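Local coordinates for nitrogenase molybdenum-iron protein alpha chain (Clostridium pasteurianum, PDB 4WES), which reduces dinitrogen to ammonia, with its beta-chain partners, on an iron-molybdenum cofactor fed with electrons through an eight-iron cluster, at residues 4-7 with 8-12; 15-18 with 19-23; 332-335 with 336-339; 442-446 with 447-451; 470-474 with 475-479. All coordinates share one frame; numbering follows the deposited sequence. Where two conformers were deposited one is given.

Interaction 1. Residues 4-7 with 8-12; sequences NLKD and EILEK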
loop_
_atom_site.group_PDB
_atom_site.type_symbol
_atom_site.label_atom_id
_atom_site.label_comp_id
_atom_site.label_asym_id
_atom_site.label_seq_id
_atom_site.Cartn_x
_atom_site.Cartn_y
_atom_site.Cartn_z
ATOM N N ASN A 4 41.800 -5.967 32.425
ATOM C CA ASN A 4 41.410 -6.480 31.120
ATOM C C ASN A 4 39.893 -6.440 30.890
ATOM O O ASN A 4 39.140 -6.002 31.738
ATOM C CB ASN A 4 41.984 -7.885 30.870
ATOM C CG ASN A 4 41.432 -8.948 31.809
ATOM O OD1 ASN A 4 40.259 -8.972 32.138
ATOM N ND2 ASN A 4 42.290 -9.896 32.177
ATOM N N LEU A 5 39.472 -6.903 29.728
ATOM C CA LEU A 5 38.072 -6.794 29.378
ATOM C C LEU A 5 37.195 -7.627 30.299
ATOM O O LEU A 5 36.073 -7.231 30.612
ATOM C CB LEU A 5 37.869 -7.256 27.925
ATOM C CG LEU A 5 36.448 -7.206 27.368
ATOM C CD1 LEU A 5 35.853 -5.816 27.446
ATOM C CD2 LEU A 5 36.423 -7.699 25.916
ATOM N N LYS A 6 37.676 -8.800 30.733
ATOM C CA LYS A 6 36.903 -9.563 31.712
ATOM C C LYS A 6 36.670 -8.767 32.993
ATOM O O LYS A 6 35.563 -8.703 33.503
ATOM C CB LYS A 6 37.578 -10.895 32.009
ATOM C CG LYS A 6 36.903 -11.693 33.100
ATOM C CD LYS A 6 37.497 -13.058 33.271
ATOM C CE LYS A 6 36.841 -13.825 34.410
ATOM N NZ LYS A 6 37.230 -15.257 34.470
ATOM N N ASP A 7 37.721 -8.146 33.513
ATOM C CA ASP A 7 37.556 -7.303 34.691
ATOM C C ASP A 7 36.539 -6.164 34.462
ATOM O O ASP A 7 35.735 -5.816 35.342
ATOM C CB ASP A 7 38.920 -6.734 35.085
ATOM C CG ASP A 7 39.907 -7.805 35.500
ATOM O OD1 ASP A 7 41.088 -7.660 35.109
ATOM O OD2 ASP A 7 39.529 -8.762 36.215
ATOM N N GLU A 8 36.623 -5.549 33.292
ATOM C CA GLU A 8 35.726 -4.460 32.922
ATOM C C GLU A 8 34.275 -4.920 32.872
ATOM O O GLU A 8 33.384 -4.206 33.302
ATOM C CB GLU A 8 36.187 -3.855 31.600
ATOM C CG GLU A 8 37.514 -3.149 31.771
ATOM C CD GLU A 8 38.184 -2.745 30.477
ATOM O OE1 GLU A 8 37.833 -3.301 29.423
ATOM O OE2 GLU A 8 39.088 -1.885 30.536
ATOM N N ILE A 9 34.058 -6.116 32.326
ATOM C CA ILE A 9 32.714 -6.691 32.302
ATOM C C ILE A 9 32.224 -6.975 33.729
ATOM O O ILE A 9 31.062 -6.719 34.060
ATOM C CB ILE A 9 32.669 -7.998 31.461
ATOM C CG1 ILE A 9 32.867 -7.682 29.990
ATOM C CG2 ILE A 9 31.351 -8.707 31.660
ATOM C CD1 ILE A 9 33.177 -8.902 29.169
ATOM N N LEU A 10 33.097 -7.517 34.564
ATOM C CA LEU A 10 32.680 -7.929 35.895
ATOM C C LEU A 10 32.414 -6.806 36.886
ATOM O O LEU A 10 31.754 -7.026 37.908
ATOM C CB LEU A 10 33.700 -8.894 36.486
ATOM C CG LEU A 10 33.866 -10.273 35.858
ATOM C CD1 LEU A 10 35.028 -11.039 36.454
ATOM C CD2 LEU A 10 32.595 -11.099 35.972
ATOM N N GLU A 11 32.967 -5.620 36.631
ATOM C CA GLU A 11 33.063 -4.599 37.673
ATOM C C GLU A 11 31.730 -4.260 38.311
ATOM O O GLU A 11 31.664 -4.082 39.518
ATOM C CB GLU A 11 33.727 -3.345 37.104
ATOM C CG GLU A 11 33.811 -2.211 38.110
ATOM C CD GLU A 11 34.777 -2.497 39.242
ATOM O OE1 GLU A 11 34.685 -1.829 40.303
ATOM O OE2 GLU A 11 35.635 -3.391 39.064
ATOM N N LYS A 12 30.679 -4.125 37.513
ATOM C CA LYS A 12 29.420 -3.564 38.032
ATOM C C LYS A 12 28.546 -4.584 38.784
ATOM O O LYS A 12 27.605 -4.202 39.524
ATOM C CB LYS A 12 28.619 -2.939 36.879
ATOM C CG LYS A 12 27.497 -2.015 37.303
ATOM C CD LYS A 12 26.859 -1.374 36.078
ATOM C CE LYS A 12 25.781 -0.358 36.421
ATOM N NZ LYS A 12 25.092 0.128 35.180
HETATM O O HOH W 1 36.144 -6.207 38.038
#
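Leu5 and Ile9 meet one turn apart on helix 5-10, with Leu5 CG 4.1 Å from Ile9 CD1 and the two chains crossing at a slant. Ile9 CG1 stands anti to its own carbonyl carbon, chi1 -69°, which folds that branch back over the preceding turn until CG1 rests 3.3 Å from Leu5 O. On the adjoining flank the fully extended Lys6 offers its methylenes: CG lies 3.9 Å from Leu10 CD1, and CE touches the same methyl. The ammonium beyond is gripped by Ile25 O and Ser22 O. Ile9 and Leu10 are buried here against Ile25 of strand 25-27, while Leu5 and Ile9 also touch Ile439 of strand 439-441.

The first turn is closed by a capping box. Asn4, as N-cap, accepts from Asp7 N through OD1 at 3.0 Å; in return Asp7 OD1, met on the anti side of its carboxylate, takes Asn4 N at 3.3 Å and also Glu3 N. Having CG between the backbone N and the carbonyl carbon, chi1 65°, Asn4 swings its amide over the open helix end. Helical bonds follow from Glu8 N to Asn4 O, Ile9 N to Leu5 O and Leu10 N to Lys6 O.

The solvent side is looser. Glu8 crosses Leu5 at about a right angle; its CG rests against Asn4 O, but between the side chains Glu8 OE1 to Leu5 CD1 is 3.8 Å. Further along, Glu11 is exposed, and a water joins its carboxylate to the first turn, donating to Asp7 O at 2.8 Å and to Glu11 OE2.

Interaction 2. Residues 15-18 with 19-23; sequences PKTK and KTRSG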
loop_
_atom_site.group_PDB
_atom_site.type_symbol
_atom_site.label_atom_id
_atom_site.label_comp_id
_atom_site.label_asym_id
_atom_site.label_seq_id
_atom_site.Cartn_x
_atom_site.Cartn_y
_atom_site.Cartn_z
ATOM N N PRO A 15 28.564 -8.411 44.574
ATOM C CA PRO A 15 29.558 -9.461 44.844
ATOM C C PRO A 15 29.106 -10.899 44.558
ATOM O O PRO A 15 29.866 -11.664 43.958
ATOM C CB PRO A 15 29.899 -9.254 46.329
ATOM C CG PRO A 15 29.702 -7.788 46.498
ATOM C CD PRO A 15 28.537 -7.406 45.651
ATOM N N LYS A 16 27.874 -11.254 44.941
ATOM C CA LYS A 16 27.389 -12.625 44.723
ATOM C C LYS A 16 27.377 -12.944 43.228
ATOM O O LYS A 16 27.785 -14.023 42.773
ATOM C CB LYS A 16 26.006 -12.815 45.371
ATOM C CG LYS A 16 25.409 -14.214 45.286
ATOM C CD LYS A 16 24.078 -14.301 46.050
ATOM C CE LYS A 16 23.370 -15.633 45.825
ATOM N NZ LYS A 16 22.228 -15.816 46.766
ATOM N N THR A 17 26.839 -12.011 42.454
ATOM C CA THR A 17 26.722 -12.197 41.013
ATOM C C THR A 17 28.092 -12.182 40.321
ATOM O O THR A 17 28.309 -12.956 39.387
ATOM C CB THR A 17 25.812 -11.106 40.445
ATOM O OG1 THR A 17 24.586 -11.132 41.184
ATOM C CG2 THR A 17 25.535 -11.324 38.951
ATOM N N LYS A 18 28.985 -11.313 40.770
ATOM C CA LYS A 18 30.316 -11.243 40.232
ATOM C C LYS A 18 31.005 -12.590 40.371
ATOM O O LYS A 18 31.608 -13.098 39.427
ATOM C CB LYS A 18 31.112 -10.126 40.924
ATOM C CG LYS A 18 32.398 -9.754 40.240
ATOM C CD LYS A 18 33.167 -8.680 41.007
ATOM C CE LYS A 18 34.277 -8.086 40.170
ATOM N NZ LYS A 18 35.082 -7.078 40.931
ATOM N N LYS A 19 30.916 -13.170 41.556
ATOM C CA LYS A 19 31.553 -14.437 41.836
ATOM C C LYS A 19 31.047 -15.528 40.915
ATOM O O LYS A 19 31.839 -16.293 40.377
ATOM C CB LYS A 19 31.320 -14.823 43.300
ATOM C CG LYS A 19 32.002 -16.091 43.778
ATOM C CD LYS A 19 31.739 -16.333 45.266
ATOM C CE LYS A 19 32.129 -17.748 45.703
ATOM N NZ LYS A 19 32.080 -17.931 47.186
ATOM N N THR A 20 29.727 -15.603 40.709
ATOM C CA THR A 20 29.200 -16.686 39.891
ATOM C C THR A 20 29.415 -16.400 38.402
ATOM O O THR A 20 29.706 -17.317 37.648
ATOM C CB THR A 20 27.743 -17.067 40.279
ATOM O OG1 THR A 20 27.388 -18.309 39.657
ATOM C CG2 THR A 20 26.754 -15.996 39.889
ATOM N N ARG A 21 29.340 -15.150 37.980
ATOM C CA ARG A 21 29.547 -14.825 36.567
ATOM C C ARG A 21 30.995 -14.939 36.114
ATOM O O ARG A 21 31.237 -15.238 34.933
ATOM C CB ARG A 21 29.006 -13.430 36.228
ATOM C CG ARG A 21 27.504 -13.285 36.230
ATOM C CD ARG A 21 26.836 -14.064 35.094
ATOM N NE ARG A 21 27.243 -13.553 33.771
ATOM C CZ ARG A 21 27.321 -14.299 32.681
ATOM N NH1 ARG A 21 27.719 -13.748 31.554
ATOM N NH2 ARG A 21 27.084 -15.614 32.727
ATOM N N SER A 22 31.955 -14.756 37.007
ATOM C CA SER A 22 33.348 -14.761 36.633
ATOM C C SER A 22 33.715 -16.024 35.884
ATOM O O SER A 22 34.450 -15.973 34.917
ATOM C CB SER A 22 34.231 -14.645 37.867
ATOM O OG SER A 22 35.604 -14.599 37.539
ATOM N N GLY A 23 33.208 -17.169 36.332
ATOM C CA GLY A 23 33.571 -18.413 35.684
ATOM C C GLY A 23 33.029 -18.597 34.285
ATOM O O GLY A 23 33.513 -19.446 33.536
#
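Thr17 and Arg21 stand side by side, one turn apart on the same flank of alpha-helix 15-22, and their side chains point the same way.

The hydrogen bonds between the two halves are the regular i to i+4 bonds of that helix. Arg21 N gives the shortest, 2.8 Å to Thr17 O; Lys19 N reaches Pro15 O at 3.0 Å, Thr20 N reaches Lys16 O at 3.2 Å, and Ser22 N closes the series on Lys18 O with a more bent geometry, 141° at the hydrogen.

The polar ends of Arg21 and Thr17 find their partners outside the helix. Arg21 bends at both chi2 and chi3, curling its guanidinium away from the helix: NH1 forms a salt bridge with Asp448, NH2 bonds Asp442 O and NE meets Tyr13 OH, so all three nitrogens are engaged. Lys16 and Lys19, by contrast, extend from exposed positions. Thr17 OG1 bonds Asn90 of the beta chain, bringing the helix to the subunit interface.

Apolar contact is slight and local. With Thr17 CG2 anti to the backbone N, OG1 is left to face the beta chain and the methyl turns along the helix, where CG2 lies 3.9 Å from Arg21 CG.

Interaction 3. Residues 332-335 with 336-339; sequences EKLQ and GKTA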
loop_
_atom_site.group_PDB
_atom_site.type_symbol
_atom_site.label_atom_id
_atom_site.label_comp_id
_atom_site.label_asym_id
_atom_site.label_seq_id
_atom_site.Cartn_x
_atom_site.Cartn_y
_atom_site.Cartn_z
ATOM N N GLU A 332 37.254 -8.393 -0.294
ATOM C CA GLU A 332 37.604 -7.011 -0.596
ATOM C C GLU A 332 36.820 -6.038 0.303
ATOM O O GLU A 332 37.369 -5.061 0.823
ATOM C CB GLU A 332 37.358 -6.689 -2.075
ATOM C CG GLU A 332 37.870 -5.317 -2.488
ATOM C CD GLU A 332 37.024 -4.619 -3.542
ATOM O OE1 GLU A 332 36.459 -5.270 -4.457
ATOM O OE2 GLU A 332 36.942 -3.380 -3.453
ATOM N N LYS A 333 35.531 -6.294 0.437
ATOM C CA LYS A 333 34.648 -5.362 1.109
ATOM C C LYS A 333 34.656 -5.459 2.624
ATOM O O LYS A 333 34.261 -4.500 3.319
ATOM C CB LYS A 333 33.225 -5.541 0.584
ATOM C CG LYS A 333 33.054 -5.147 -0.874
ATOM C CD LYS A 333 33.317 -3.672 -1.124
ATOM C CE LYS A 333 32.902 -3.276 -2.532
ATOM N NZ LYS A 333 32.985 -1.803 -2.771
ATOM N N LEU A 334 35.082 -6.613 3.165
ATOM C CA LEU A 334 34.957 -6.865 4.595
ATOM C C LEU A 334 36.271 -7.052 5.317
ATOM O O LEU A 334 36.295 -6.988 6.548
ATOM C CB LEU A 334 34.059 -8.077 4.859
ATOM C CG LEU A 334 32.649 -7.958 4.321
ATOM C CD1 LEU A 334 31.986 -9.332 4.410
ATOM C CD2 LEU A 334 31.866 -6.893 5.063
ATOM N N GLN A 335 37.368 -7.263 4.600
ATOM C CA GLN A 335 38.573 -7.610 5.303
ATOM C C GLN A 335 39.009 -6.482 6.237
ATOM O O GLN A 335 38.884 -5.292 5.927
ATOM C CB GLN A 335 39.703 -8.062 4.391
ATOM C CG GLN A 335 40.206 -7.001 3.500
ATOM C CD GLN A 335 41.218 -7.559 2.491
ATOM O OE1 GLN A 335 41.855 -8.595 2.727
ATOM N NE2 GLN A 335 41.355 -6.886 1.372
ATOM N N GLY A 336 39.549 -6.886 7.376
ATOM C CA GLY A 336 40.005 -5.928 8.382
ATOM C C GLY A 336 38.979 -5.492 9.362
ATOM O O GLY A 336 39.298 -4.716 10.275
ATOM N N LYS A 337 37.750 -5.946 9.212
ATOM C CA LYS A 337 36.707 -5.615 10.164
ATOM C C LYS A 337 36.669 -6.634 11.287
ATOM O O LYS A 337 37.246 -7.723 11.187
ATOM C CB LYS A 337 35.381 -5.543 9.430
ATOM C CG LYS A 337 35.390 -4.433 8.412
ATOM C CD LYS A 337 34.128 -4.314 7.646
ATOM C CE LYS A 337 34.234 -3.341 6.521
ATOM N NZ LYS A 337 34.381 -1.964 7.046
ATOM N N THR A 338 36.017 -6.271 12.380
ATOM C CA THR A 338 35.916 -7.124 13.559
ATOM C C THR A 338 34.460 -7.488 13.846
ATOM O O THR A 338 33.519 -6.753 13.534
ATOM C CB THR A 338 36.516 -6.426 14.807
ATOM O OG1 THR A 338 35.798 -5.217 15.030
ATOM C CG2 THR A 338 37.993 -6.165 14.614
ATOM N N ALA A 339 34.308 -8.644 14.499
ATOM C CA ALA A 339 32.991 -9.209 14.780
ATOM C C ALA A 339 32.924 -9.800 16.170
ATOM O O ALA A 339 33.927 -10.281 16.723
ATOM C CB ALA A 339 32.641 -10.270 13.747
#
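The flat groups that matter between Leu334 and Lys337 are peptide planes, and the one carrying Leu334 O is met from more than one direction. The Lys337 side chain runs past its oxygen, CG 3.3 Å and CD 3.6 Å from Leu334 O. Toward the oxygen end comes Lys337 N, 3.2 Å from Leu334 O and tilted 21° from the carbonyl plane. This bond closes a type II beta turn from Leu334 to Lys337, the turn by which the long helix 306-334 passes into strand 338-343.

Gln335 and Gly336 occupy the corners. Gln335 is the first residue to leave the helical conformation, and Gly336 follows at a positive phi of 88°, the backbone shape normal for glycine at the third position of such a turn. Both corner residues are exposed, so the turn is a surface feature. Behind it the chain is soon in the sheet: the backbone of Gly336 bonds Gly359 and that of Lys337 bonds Asp361.

Lys337 is the side chain that covers the bend. With CG anti to its carbonyl carbon, chi1 -64°, it doubles back along the end of the helix instead of following the strand, and its side chain also touches Ile507 of helix 492-507. Leu334, buried, packs on Leu503 of that helix and skirts the lysine loosely, CD2 lying 4.3 Å from Lys337 CD. The lysine bends at its last torsion, after Lys337 CE has come to 3.4 Å from Lys333 O.

Interaction 4. Residues 442-446 with 447-451; sequences DDMNH and HDMEV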
loop_
_atom_site.group_PDB
_atom_site.type_symbol
_atom_site.label_atom_id
_atom_site.label_comp_id
_atom_site.label_asym_id
_atom_site.label_seq_id
_atom_site.Cartn_x
_atom_site.Cartn_y
_atom_site.Cartn_z
ATOM N N ASP A 442 29.730 -16.990 28.275
ATOM C CA ASP A 442 28.595 -17.894 28.383
ATOM C C ASP A 442 27.410 -17.163 29.002
ATOM O O ASP A 442 27.545 -16.457 30.000
ATOM C CB ASP A 442 28.974 -19.118 29.215
ATOM C CG ASP A 442 27.835 -20.071 29.414
ATOM O OD1 ASP A 442 27.455 -20.706 28.404
ATOM O OD2 ASP A 442 27.325 -20.156 30.549
ATOM N N ASP A 443 26.221 -17.368 28.421
ATOM C CA ASP A 443 24.999 -16.702 28.880
ATOM C C ASP A 443 25.237 -15.191 28.978
ATOM O O ASP A 443 24.903 -14.538 29.968
ATOM C CB ASP A 443 24.494 -17.303 30.199
ATOM C CG ASP A 443 23.031 -16.972 30.532
ATOM O OD1 ASP A 443 22.293 -16.378 29.718
ATOM O OD2 ASP A 443 22.635 -17.307 31.697
ATOM N N MET A 444 25.792 -14.621 27.929
ATOM C CA MET A 444 26.017 -13.168 27.849
ATOM C C MET A 444 24.734 -12.418 28.054
ATOM O O MET A 444 23.731 -12.679 27.364
ATOM C CB MET A 444 26.569 -12.822 26.462
ATOM C CG MET A 444 26.957 -11.361 26.353
ATOM S SD MET A 444 27.358 -10.835 24.662
ATOM C CE MET A 444 25.767 -10.876 23.907
ATOM N N ASN A 445 24.760 -11.459 28.976
ATOM C CA ASN A 445 23.581 -10.648 29.267
ATOM C C ASN A 445 23.730 -9.245 28.707
ATOM O O ASN A 445 24.753 -8.890 28.145
ATOM C CB ASN A 445 23.280 -10.685 30.757
ATOM C CG ASN A 445 24.407 -10.132 31.577
ATOM O OD1 ASN A 445 24.883 -9.010 31.340
ATOM N ND2 ASN A 445 24.853 -10.892 32.578
ATOM N N HIS A 446 22.695 -8.437 28.885
ATOM C CA HIS A 446 22.691 -7.089 28.325
ATOM C C HIS A 446 23.851 -6.259 28.850
ATOM O O HIS A 446 24.519 -5.584 28.088
ATOM C CB HIS A 446 21.346 -6.411 28.631
ATOM C CG HIS A 446 21.285 -5.012 28.157
ATOM N ND1 HIS A 446 21.310 -4.675 26.823
ATOM C CD2 HIS A 446 21.284 -3.848 28.846
ATOM C CE1 HIS A 446 21.329 -3.363 26.719
ATOM N NE2 HIS A 446 21.274 -2.846 27.922
ATOM N N HIS A 447 24.077 -6.306 30.166
ATOM C CA HIS A 447 25.204 -5.602 30.747
ATOM C C HIS A 447 26.515 -5.993 30.087
ATOM O O HIS A 447 27.323 -5.128 29.698
ATOM C CB HIS A 447 25.285 -5.895 32.268
ATOM C CG HIS A 447 26.596 -5.527 32.855
ATOM N ND1 HIS A 447 26.926 -4.220 33.169
ATOM C CD2 HIS A 447 27.711 -6.268 33.085
ATOM C CE1 HIS A 447 28.180 -4.183 33.570
ATOM N NE2 HIS A 447 28.682 -5.405 33.542
ATOM N N ASP A 448 26.763 -7.297 29.974
ATOM C CA ASP A 448 28.010 -7.768 29.418
ATOM C C ASP A 448 28.166 -7.247 27.979
ATOM O O ASP A 448 29.239 -6.799 27.558
ATOM C CB ASP A 448 28.024 -9.297 29.352
ATOM C CG ASP A 448 27.877 -10.003 30.660
ATOM O OD1 ASP A 448 28.245 -9.430 31.718
ATOM O OD2 ASP A 448 27.368 -11.153 30.579
ATOM N N MET A 449 27.083 -7.350 27.222
ATOM C CA MET A 449 27.126 -6.963 25.817
ATOM C C MET A 449 27.472 -5.465 25.660
ATOM O O MET A 449 28.250 -5.085 24.769
ATOM C CB MET A 449 25.801 -7.290 25.144
ATOM C CG MET A 449 25.867 -7.086 23.648
ATOM S SD MET A 449 24.295 -7.344 22.794
ATOM C CE MET A 449 23.434 -5.849 23.269
ATOM N N GLU A 450 26.877 -4.637 26.516
ATOM C CA GLU A 450 27.147 -3.216 26.419
ATOM C C GLU A 450 28.599 -2.875 26.718
ATOM O O GLU A 450 29.167 -2.023 26.080
ATOM C CB GLU A 450 26.225 -2.446 27.319
ATOM C CG GLU A 450 24.796 -2.336 26.738
ATOM C CD GLU A 450 24.120 -1.067 27.208
ATOM O OE1 GLU A 450 23.767 -0.216 26.326
ATOM O OE2 GLU A 450 23.995 -0.917 28.469
ATOM N N VAL A 451 29.208 -3.571 27.679
ATOM C CA VAL A 451 30.626 -3.354 27.969
ATOM C C VAL A 451 31.478 -3.750 26.755
ATOM O O VAL A 451 32.374 -3.015 26.342
ATOM C CB VAL A 451 31.092 -4.078 29.241
ATOM C CG1 VAL A 451 32.567 -3.888 29.440
ATOM C CG2 VAL A 451 30.336 -3.557 30.451
#
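Asn445 and Asp448 grip each other's backbone. Asn445 OD1 receives Asp448 N at 2.9 Å, and Asp448 OD2 receives Asn445 N at 3.1 Å in an almost straight bond, 174°, that arrives from above the carboxylate plane. Asn445 holds CG between its backbone N and carbonyl carbon, chi1 61°, which carries the amide oxygen over the first turn.

Two further pairs surround this core. Glu450 CG sits over a face of the His446 ring, 4.0 Å from the centroid, in a CH-pi contact, with the carboxylate plane turned 26° from the ring. Nearby, Met444 and Met449 cross, Met444 CE lying 3.8 Å from Met449 CB, while Met444 CG passes 3.8 Å from Asp448 CB.

A second shell fixes these groups. The negative charge of Asp448, already paired with Arg21, should be stabilised by it, and Tyr13 OH bonds Asn445 ND2 and, weakly, Asp448 OD1. His447 NE2 is held by Ile9 O, while its backbone N bonds Tyr95 OH of the beta chain. The His446 ring meets that of Tyr216 of the same beta chain at a steep angle.

Met444 lies about 10 Å, side chain to side chain, from the cofactor ligand His482, outside the first shell of that site. The reciprocal bonds themselves make a capping box, starting helix 446-456 after the short loop that follows strand 439-441.

Interaction 5. Residues 470-474 with 475-479; sequences VIQKG and GVLSK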
loop_
_atom_site.group_PDB
_atom_site.type_symbol
_atom_site.label_atom_id
_atom_site.label_comp_id
_atom_site.label_asym_id
_atom_site.label_seq_id
_atom_site.Cartn_x
_atom_site.Cartn_y
_atom_site.Cartn_z
ATOM N N VAL A 470 18.968 -3.418 19.878
ATOM C CA VAL A 470 19.773 -2.789 20.925
ATOM C C VAL A 470 21.110 -2.388 20.341
ATOM O O VAL A 470 21.594 -1.269 20.542
ATOM C CB VAL A 470 19.984 -3.771 22.120
ATOM C CG1 VAL A 470 20.976 -3.231 23.132
ATOM C CG2 VAL A 470 18.652 -4.101 22.779
ATOM N N ILE A 471 21.729 -3.312 19.614
ATOM C CA ILE A 471 23.036 -3.089 19.024
ATOM C C ILE A 471 22.927 -1.981 17.932
ATOM O O ILE A 471 23.740 -1.050 17.875
ATOM C CB ILE A 471 23.580 -4.402 18.406
ATOM C CG1 ILE A 471 23.802 -5.447 19.496
ATOM C CG2 ILE A 471 24.863 -4.129 17.615
ATOM C CD1 ILE A 471 23.851 -6.880 18.951
ATOM N N GLN A 472 21.919 -2.091 17.079
ATOM C CA GLN A 472 21.804 -1.136 15.971
ATOM C C GLN A 472 21.405 0.276 16.419
ATOM O O GLN A 472 21.805 1.241 15.772
ATOM C CB GLN A 472 20.890 -1.670 14.874
ATOM C CG GLN A 472 21.439 -2.950 14.283
ATOM C CD GLN A 472 20.961 -3.317 12.903
ATOM O OE1 GLN A 472 21.672 -4.043 12.182
ATOM N NE2 GLN A 472 19.775 -2.892 12.516
ATOM N N LYS A 473 20.675 0.409 17.525
ATOM C CA LYS A 473 20.383 1.731 18.079
ATOM C C LYS A 473 21.693 2.461 18.405
ATOM O O LYS A 473 21.752 3.691 18.382
ATOM C CB LYS A 473 19.539 1.654 19.349
ATOM C CG LYS A 473 18.067 1.353 19.164
ATOM C CD LYS A 473 17.243 2.450 18.548
ATOM C CE LYS A 473 15.780 2.083 18.625
ATOM N NZ LYS A 473 14.892 3.108 18.008
ATOM N N GLY A 474 22.714 1.696 18.769
ATOM C CA GLY A 474 24.039 2.222 19.032
ATOM C C GLY A 474 24.933 2.403 17.829
ATOM O O GLY A 474 26.120 2.675 17.991
ATOM N N GLY A 475 24.391 2.258 16.627
ATOM C CA GLY A 475 25.138 2.529 15.416
ATOM C C GLY A 475 26.045 1.411 14.949
ATOM O O GLY A 475 26.945 1.663 14.149
ATOM N N VAL A 476 25.814 0.178 15.414
ATOM C CA VAL A 476 26.616 -0.990 15.023
ATOM C C VAL A 476 25.709 -1.998 14.327
ATOM O O VAL A 476 24.617 -2.288 14.791
ATOM C CB VAL A 476 27.258 -1.626 16.275
ATOM C CG1 VAL A 476 27.982 -2.919 15.964
ATOM C CG2 VAL A 476 28.192 -0.613 16.953
ATOM N N LEU A 477 26.188 -2.555 13.209
ATOM C CA LEU A 477 25.434 -3.558 12.494
ATOM C C LEU A 477 25.259 -4.824 13.319
ATOM O O LEU A 477 26.219 -5.342 13.896
ATOM C CB LEU A 477 26.177 -3.929 11.211
ATOM C CG LEU A 477 25.505 -4.984 10.344
ATOM C CD1 LEU A 477 24.210 -4.475 9.751
ATOM C CD2 LEU A 477 26.450 -5.473 9.255
ATOM N N SER A 478 24.020 -5.340 13.329
ATOM C CA SER A 478 23.768 -6.648 13.910
ATOM C C SER A 478 22.972 -7.501 12.954
ATOM O O SER A 478 21.808 -7.211 12.699
ATOM C CB SER A 478 23.031 -6.537 15.258
ATOM O OG SER A 478 22.797 -7.821 15.807
ATOM N N LYS A 479 23.576 -8.560 12.443
ATOM C CA LYS A 479 22.853 -9.538 11.639
ATOM C C LYS A 479 22.513 -10.731 12.498
ATOM O O LYS A 479 23.319 -11.210 13.307
ATOM C CB LYS A 479 23.658 -9.930 10.397
ATOM C CG LYS A 479 23.716 -8.815 9.333
ATOM C CD LYS A 479 22.359 -8.431 8.805
ATOM C CE LYS A 479 22.349 -7.457 7.646
ATOM N NZ LYS A 479 20.952 -7.235 7.184
HETATM O O HOH W 2 20.775 -5.302 9.838
#
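Gly475 N turns back to Gln472 O at 2.9 Å, meeting it from well above the carbonyl plane, while the next amide, Val476 N, makes a weak 3.4 Å bond to Ile471 O. That weak 6→1 bond, with Gly475 at positive phi just before it, resembles a Schellman ending, although the bond inside it is the shorter one from Gly475 N to Gln472 O; here helix 465-473 ends. Beyond the glycines the chain runs back beside the last turn, close enough for Gln472 CA to make a C-H...O contact with Val476 O at 3.3 Å.

The side chains seal this reversal. Ile471 CG2 lies 3.7 Å from Val476 CB, an apolar pair across the reversal, and the other branch reaches on to Ser478, whose OG is 3.4 Å from Ile471 CD1. Gln472 has CG anti to the carbonyl carbon, chi1 -62°, and from there extends along the returning chain. Its OE1 accepts Ser478 N at 2.9 Å, in the carbonyl plane on a lone pair and nearly straight at 172°. A water donates to the same Gln472 OE1 at 2.8 Å and is weakly bonded to Lys479 NZ, so this oxygen has two donors.

Ser478 OG bonds Phe461 O, and backbone bonds from Leu477 and Lys479 to Phe461 and Ala463 lay the returning chain along strand 460-462. Lys473, buried where two beta chains meet the helix end, forms salt bridges with Glu62 of one and Asp301 of the other, its side chain about 4 Å from a bound iron(II) ion. Ile471 packs on Met449 of helix 446-456, and Leu477 on Leu503 and Ile507 of helix 492-507.

In the fold
Interactions 4 and 5 are the buried members of this set, interactions 1 and 2 are half covered, and interaction 3 is a surface turn. Interactions 1 and 4 begin helices with the same asparagine-aspartate chemistry, whereas 3 and 5 end helices through glycine-containing reversals; interaction 2 lies within a helix. Interaction 4 is the hub: it takes a backbone carbonyl from interaction 1 through His447, the arginine of interaction 2 through Asp448, and the aliphatic surface of interaction 5 through Met449. Interactions 1 and 2 also touch directly, through Leu10 and Ser22. Interaction 3 stands apart, its centre about 17 Å from that of interaction 5, though helix 492-507 packs on both.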